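Endo-alpha-mannosidase (PDB 4ACY) probably hydrolyses internal alpha-mannosidic linkages in N-glycan-type chains, as a bacterial endo-alpha-mannosidase of glycoside hydrolase family 99. Local coordinates at residues Glu58-Ile66 / Gly77-Cys88. Sequence-based numbering, arbitrary orientation. Where two conformers were deposited one is given.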
ATOM      1  N   GLU A  58      -4.005 -20.661 -13.022  1.00 28.65           N
ATOM      2  CA  GLU A  58      -2.590 -20.401 -13.308  1.00 28.60           C
ATOM      3  C   GLU A  58      -1.984 -19.655 -12.124  1.00 27.01           C
ATOM      4  O   GLU A  58      -2.725 -19.029 -11.354  1.00 26.86           O
ATOM      5  CB  GLU A  58      -2.433 -19.568 -14.589  1.00 31.35           C
ATOM      6  CG  GLU A  58      -2.898 -18.106 -14.440  1.00 33.41           C
ATOM      7  CD  GLU A  58      -3.152 -17.403 -15.763  1.00 35.89           C
ATOM      8  OE1 GLU A  58      -2.507 -17.755 -16.779  1.00 38.04           O
ATOM      9  OE2 GLU A  58      -4.007 -16.485 -15.780  1.00 36.95           O
HETATM   10  N   MSE A  59      -0.661 -19.732 -11.965  1.00 24.80           N
HETATM   11  CA  MSE A  59       0.034 -18.883 -10.984  1.00 23.56           C
HETATM   12  C   MSE A  59      -0.064 -17.447 -11.466  1.00 22.97           C
HETATM   13  O   MSE A  59       0.106 -17.172 -12.654  1.00 22.40           O
HETATM   14  CB  MSE A  59       1.523 -19.224 -10.843  1.00 23.89           C
HETATM   15  CG  MSE A  59       1.848 -20.409  -9.983  1.00 24.01           C
HETATM   16 SE   MSE A  59       1.216 -20.262  -8.146  1.00 22.96          SE
HETATM   17  CE  MSE A  59       1.652 -22.098  -7.566  1.00 24.18           C
ATOM     18  N   LYS A  60      -0.359 -16.545 -10.543  1.00 22.34           N
ATOM     19  CA  LYS A  60      -0.329 -15.121 -10.832  1.00 21.89           C
ATOM     20  C   LYS A  60       0.496 -14.452  -9.756  1.00 20.03           C
ATOM     21  O   LYS A  60       0.255 -14.627  -8.566  1.00 19.58           O
ATOM     22  CB  LYS A  60      -1.742 -14.534 -10.871  1.00 23.49           C
ATOM     23  CG  LYS A  60      -2.637 -15.119 -11.933  1.00 25.65           C
ATOM     24  CD  LYS A  60      -3.998 -14.427 -11.914  1.00 27.46           C
ATOM     25  CE  LYS A  60      -4.944 -15.017 -12.960  1.00 29.24           C
ATOM     26  NZ  LYS A  60      -6.381 -14.743 -12.609  1.00 31.94           N
ATOM     27  N   HIS A  61       1.487 -13.686 -10.190  1.00 19.32           N
ATOM     28  CA  HIS A  61       2.405 -12.962  -9.295  1.00 18.43           C
ATOM     29  C   HIS A  61       3.435 -13.784  -8.507  1.00 18.26           C
ATOM     30  O   HIS A  61       4.583 -13.343  -8.345  1.00 17.76           O
ATOM     31  CB  HIS A  61       1.665 -11.946  -8.417  1.00 18.23           C
ATOM     32  CG  HIS A  61       1.501 -10.616  -9.081  1.00 18.36           C
ATOM     33  ND1 HIS A  61       2.370  -9.569  -8.865  1.00 18.03           N
ATOM     34  CD2 HIS A  61       0.604 -10.182 -10.001  1.00 18.48           C
ATOM     35  CE1 HIS A  61       2.005  -8.537  -9.610  1.00 18.45           C
ATOM     36  NE2 HIS A  61       0.937  -8.882 -10.308  1.00 18.70           N
ATOM     37  N   TRP A  62       3.050 -14.961  -8.014  1.00 17.28           N
ATOM     38  CA  TRP A  62       4.045 -15.863  -7.435  1.00 18.12           C
ATOM     39  C   TRP A  62       5.024 -16.276  -8.522  1.00 18.77           C
ATOM     40  O   TRP A  62       6.189 -16.553  -8.242  1.00 19.23           O
ATOM     41  CB  TRP A  62       3.389 -17.093  -6.789  1.00 16.35           C
ATOM     42  CG  TRP A  62       2.344 -16.732  -5.785  1.00 16.08           C
ATOM     43  CD1 TRP A  62       1.008 -17.032  -5.849  1.00 15.89           C
ATOM     44  CD2 TRP A  62       2.533 -16.008  -4.557  1.00 15.26           C
ATOM     45  NE1 TRP A  62       0.362 -16.538  -4.745  1.00 15.53           N
ATOM     46  CE2 TRP A  62       1.266 -15.895  -3.945  1.00 15.05           C
ATOM     47  CE3 TRP A  62       3.641 -15.411  -3.935  1.00 15.50           C
ATOM     48  CZ2 TRP A  62       1.076 -15.247  -2.723  1.00 15.24           C
ATOM     49  CZ3 TRP A  62       3.460 -14.765  -2.717  1.00 15.26           C
ATOM     50  CH2 TRP A  62       2.176 -14.672  -2.129  1.00 15.10           C
HETATM   51  N   MSE A  63       4.494 -16.343  -9.743  1.00 20.52           N
HETATM   52  CA  MSE A  63       5.289 -16.374 -10.954  0.50 21.55           C
HETATM   53  C   MSE A  63       5.487 -14.907 -11.353  1.00 21.00           C
HETATM   54  O   MSE A  63       4.531 -14.147 -11.385  1.00 19.94           O
HETATM   55  CB  MSE A  63       4.531 -17.143 -12.035  0.50 24.19           C
HETATM   56  CG  MSE A  63       5.078 -16.984 -13.432  0.50 26.79           C
HETATM   57 SE   MSE A  63       4.131 -18.105 -14.701  0.50 32.91          SE
HETATM   58  CE  MSE A  63       2.317 -17.529 -14.389  0.50 29.27           C
ATOM     59  N   HIS A  64       6.727 -14.506 -11.632  1.00 20.44           N
ATOM     60  CA  HIS A  64       7.005 -13.086 -11.884  1.00 20.36           C
ATOM     61  C   HIS A  64       8.281 -12.949 -12.702  1.00 19.71           C
ATOM     62  O   HIS A  64       9.210 -13.742 -12.523  1.00 19.42           O
ATOM     63  CB  HIS A  64       7.165 -12.381 -10.534  1.00 19.98           C
ATOM     64  CG  HIS A  64       7.104 -10.884 -10.589  1.00 19.99           C
ATOM     65  ND1 HIS A  64       8.177 -10.103 -10.967  1.00 20.02           N
ATOM     66  CD2 HIS A  64       6.118 -10.024 -10.241  1.00 20.23           C
ATOM     67  CE1 HIS A  64       7.843  -8.826 -10.881  1.00 20.23           C
ATOM     68  NE2 HIS A  64       6.600  -8.750 -10.437  1.00 20.46           N
ATOM     69  N   PRO A  65       8.336 -11.948 -13.612  1.00 19.71           N
ATOM     70  CA  PRO A  65       9.596 -11.762 -14.330  1.00 19.68           C
ATOM     71  C   PRO A  65      10.704 -11.263 -13.405  1.00 19.58           C
ATOM     72  O   PRO A  65      10.434 -10.763 -12.302  1.00 21.27           O
ATOM     73  CB  PRO A  65       9.278 -10.684 -15.389  1.00 19.40           C
ATOM     74  CG  PRO A  65       7.844 -10.498 -15.407  1.00 19.87           C
ATOM     75  CD  PRO A  65       7.248 -11.110 -14.144  1.00 19.67           C
ATOM     76  N   ILE A  66      11.945 -11.421 -13.846  1.00 19.19           N
ATOM     77  CA  ILE A  66      13.102 -10.881 -13.146  1.00 18.17           C
ATOM     78  C   ILE A  66      13.580  -9.646 -13.923  1.00 18.79           C
ATOM     79  O   ILE A  66      13.940  -9.768 -15.092  1.00 18.74           O
ATOM     80  CB  ILE A  66      14.248 -11.919 -13.060  1.00 18.35           C
ATOM     81  CG1 ILE A  66      13.776 -13.199 -12.356  1.00 18.58           C
ATOM     82  CG2 ILE A  66      15.426 -11.343 -12.303  1.00 18.06           C
ATOM     83  CD1 ILE A  66      14.806 -14.330 -12.393  1.00 18.72           C
ATOM     84  N   GLY A  77      14.357 -12.432 -17.131  1.00 21.77           N
ATOM     85  CA  GLY A  77      14.296 -13.744 -16.488  1.00 21.39           C
ATOM     86  C   GLY A  77      12.904 -14.064 -15.973  1.00 20.75           C
ATOM     87  O   GLY A  77      11.973 -13.277 -16.114  1.00 19.90           O
ATOM     88  N   ALA A  78      12.752 -15.242 -15.377  1.00 20.69           N
ATOM     89  CA  ALA A  78      11.452 -15.615 -14.835  1.00 20.99           C
ATOM     90  C   ALA A  78      11.606 -16.470 -13.591  1.00 20.57           C
ATOM     91  O   ALA A  78      12.491 -17.316 -13.517  1.00 20.31           O
ATOM     92  CB  ALA A  78      10.614 -16.373 -15.891  1.00 21.96           C
ATOM     93  N   ILE A  79      10.755 -16.217 -12.603  1.00 20.20           N
ATOM     94  CA  ILE A  79      10.596 -17.142 -11.482  1.00 19.81           C
ATOM     95  C   ILE A  79       9.252 -17.820 -11.707  1.00 20.14           C
ATOM     96  O   ILE A  79       8.236 -17.143 -11.851  1.00 19.26           O
ATOM     97  CB  ILE A  79      10.666 -16.402 -10.122  1.00 19.63           C
ATOM     98  CG1 ILE A  79      12.058 -15.787  -9.929  1.00 19.43           C
ATOM     99  CG2 ILE A  79      10.340 -17.357  -8.964  1.00 19.53           C
ATOM    100  CD1 ILE A  79      12.145 -14.803  -8.790  1.00 19.56           C
ATOM    101  N   SER A  80       9.250 -19.156 -11.752  1.00 21.20           N
ATOM    102  CA  SER A  80       8.061 -19.899 -12.217  1.00 22.80           C
ATOM    103  C   SER A  80       6.855 -19.898 -11.276  1.00 23.05           C
ATOM    104  O   SER A  80       5.712 -20.055 -11.719  1.00 24.24           O
ATOM    105  CB  SER A  80       8.440 -21.346 -12.522  1.00 22.95           C
ATOM    106  OG  SER A  80       8.786 -22.006 -11.327  1.00 24.27           O
ATOM    107  N   GLY A  81       7.113 -19.742  -9.983  1.00 23.21           N
ATOM    108  CA  GLY A  81       6.074 -19.875  -8.958  1.00 23.89           C
ATOM    109  C   GLY A  81       5.784 -21.337  -8.645  1.00 24.89           C
ATOM    110  O   GLY A  81       4.965 -21.643  -7.763  1.00 25.77           O
ATOM    111  N   LEU A  82       6.454 -22.235  -9.369  1.00 24.65           N
ATOM    112  CA  LEU A  82       6.274 -23.688  -9.205  1.00 25.41           C
ATOM    113  C   LEU A  82       7.393 -24.308  -8.365  1.00 26.14           C
ATOM    114  O   LEU A  82       8.467 -23.717  -8.203  1.00 25.75           O
ATOM    115  CB  LEU A  82       6.178 -24.370 -10.582  1.00 25.23           C
ATOM    116  CG  LEU A  82       5.194 -23.759 -11.599  1.00 25.25           C
ATOM    117  CD1 LEU A  82       5.406 -24.326 -12.999  1.00 25.82           C
ATOM    118  CD2 LEU A  82       3.738 -23.893 -11.171  1.00 25.24           C
ATOM    119  N   ASN A  83       7.135 -25.494  -7.805  1.00 26.19           N
ATOM    120  CA  ASN A  83       8.111 -26.203  -6.961  1.00 26.56           C
ATOM    121  C   ASN A  83       8.610 -25.364  -5.797  1.00 25.42           C
ATOM    122  O   ASN A  83       9.787 -25.433  -5.448  1.00 24.78           O
ATOM    123  CB  ASN A  83       9.304 -26.721  -7.790  1.00 27.93           C
ATOM    124  CG  ASN A  83       8.867 -27.501  -9.001  1.00 29.26           C
ATOM    125  OD1 ASN A  83       8.290 -28.579  -8.874  1.00 30.29           O
ATOM    126  ND2 ASN A  83       9.122 -26.956 -10.191  1.00 29.96           N
ATOM    127  N   ASP A  84       7.711 -24.566  -5.220  1.00 24.70           N
ATOM    128  CA  ASP A  84       8.004 -23.688  -4.079  1.00 24.23           C
ATOM    129  C   ASP A  84       9.054 -22.602  -4.402  1.00 22.29           C
ATOM    130  O   ASP A  84       9.644 -22.022  -3.500  1.00 22.31           O
ATOM    131  CB  ASP A  84       8.401 -24.489  -2.818  1.00 25.99           C
ATOM    132  CG  ASP A  84       7.328 -25.514  -2.389  1.00 27.78           C
ATOM    133  OD1 ASP A  84       6.167 -25.431  -2.849  1.00 28.09           O
ATOM    134  OD2 ASP A  84       7.664 -26.417  -1.592  1.00 29.09           O
ATOM    135  N   ASP A  85       9.257 -22.340  -5.693  1.00 21.07           N
ATOM    136  CA  ASP A  85      10.242 -21.354  -6.176  1.00 20.12           C
ATOM    137  C   ASP A  85       9.447 -20.122  -6.580  1.00 19.10           C
ATOM    138  O   ASP A  85       8.942 -20.041  -7.703  1.00 18.52           O
ATOM    139  CB  ASP A  85      11.004 -21.942  -7.373  1.00 20.85           C
ATOM    140  CG  ASP A  85      12.114 -21.018  -7.915  1.00 21.42           C
ATOM    141  OD1 ASP A  85      12.497 -20.028  -7.256  1.00 21.54           O
ATOM    142  OD2 ASP A  85      12.631 -21.331  -9.012  1.00 22.03           O
ATOM    143  N   ILE A  86       9.301 -19.192  -5.643  1.00 18.03           N
ATOM    144  CA  ILE A  86       8.334 -18.105  -5.797  1.00 17.94           C
ATOM    145  C   ILE A  86       8.981 -16.710  -5.750  1.00 17.41           C
ATOM    146  O   ILE A  86      10.067 -16.529  -5.193  1.00 16.91           O
ATOM    147  CB  ILE A  86       7.155 -18.214  -4.782  1.00 18.26           C
ATOM    148  CG1 ILE A  86       7.630 -18.007  -3.339  1.00 18.43           C
ATOM    149  CG2 ILE A  86       6.403 -19.570  -4.949  1.00 18.44           C
ATOM    150  CD1 ILE A  86       6.463 -17.790  -2.358  1.00 18.08           C
ATOM    151  N   ALA A  87       8.283 -15.732  -6.328  1.00 17.29           N
ATOM    152  CA  ALA A  87       8.865 -14.414  -6.614  1.00 17.48           C
ATOM    153  C   ALA A  87       8.904 -13.444  -5.423  1.00 17.38           C
ATOM    154  O   ALA A  87       8.359 -12.324  -5.479  1.00 16.92           O
ATOM    155  CB  ALA A  87       8.140 -13.783  -7.788  1.00 17.61           C
ATOM    156  N   CYS A  88       9.559 -13.882  -4.355  1.00 17.21           N
ATOM    157  CA  CYS A  88       9.721 -13.099  -3.142  1.00 17.04           C
ATOM    158  C   CYS A  88      10.838 -13.680  -2.293  1.00 16.78           C
ATOM    159  O   CYS A  88      11.173 -14.867  -2.433  1.00 16.56           O
ATOM    160  CB  CYS A  88       8.407 -13.012  -2.346  1.00 17.95           C
ATOM    161  SG  CYS A  88       7.419 -14.510  -2.372  1.00 19.24           S
TER
HETATM  162  O   HOH W   1      16.521 -10.354 -16.320  1.00 31.27           O
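The ethyl arm of Ile-66 lies against that of Ile-79, CG1 to CG1 at 3.9 Å, on one face of a two-stranded antiparallel hairpin, 64-66 with 77-79, set apart from the eight strands of the TIM barrel. In both isoleucines CG1 is anti to the carbonyl carbon (chi1 -58° in Ile-66), which brings the two arms together. Gly-77 suits its place because a CB there would press on CD1 of Ile-66. His-64 and Ile-79 form a hydrogen-bonded pair; the bond from Ile-79 N to His-64 O, 2.9 Å long, is nearly straight at 175°. His-64 CB also presses tightly on Ala-87 CB, 3.2 Å away, while His-64 ND1 donates within the ring plane to a lone pair of Pro-65 O at 2.7 Å. The same imidazole meets the ring of His-331, the planes at about 45°. A leucine in place of His-64 would probably leave the Pro-65 carbonyl without its imidazole donor and disturb the ring contact with His-331. In the flanking loops, Ala-87 N donates to Trp-62 O at 3.0 Å, and the small alanine fits where a longer side chain would meet His-64. Gly-81, at positive phi, passes so close to Trp-62 and Met-63 that a CB would clash with Met-63 N. The broad indole of Trp-62 packs CE3 against Ile-86 CD1, and Cys-88 SG sits at the indole edge, in its plane, 4.0 Å from CZ3.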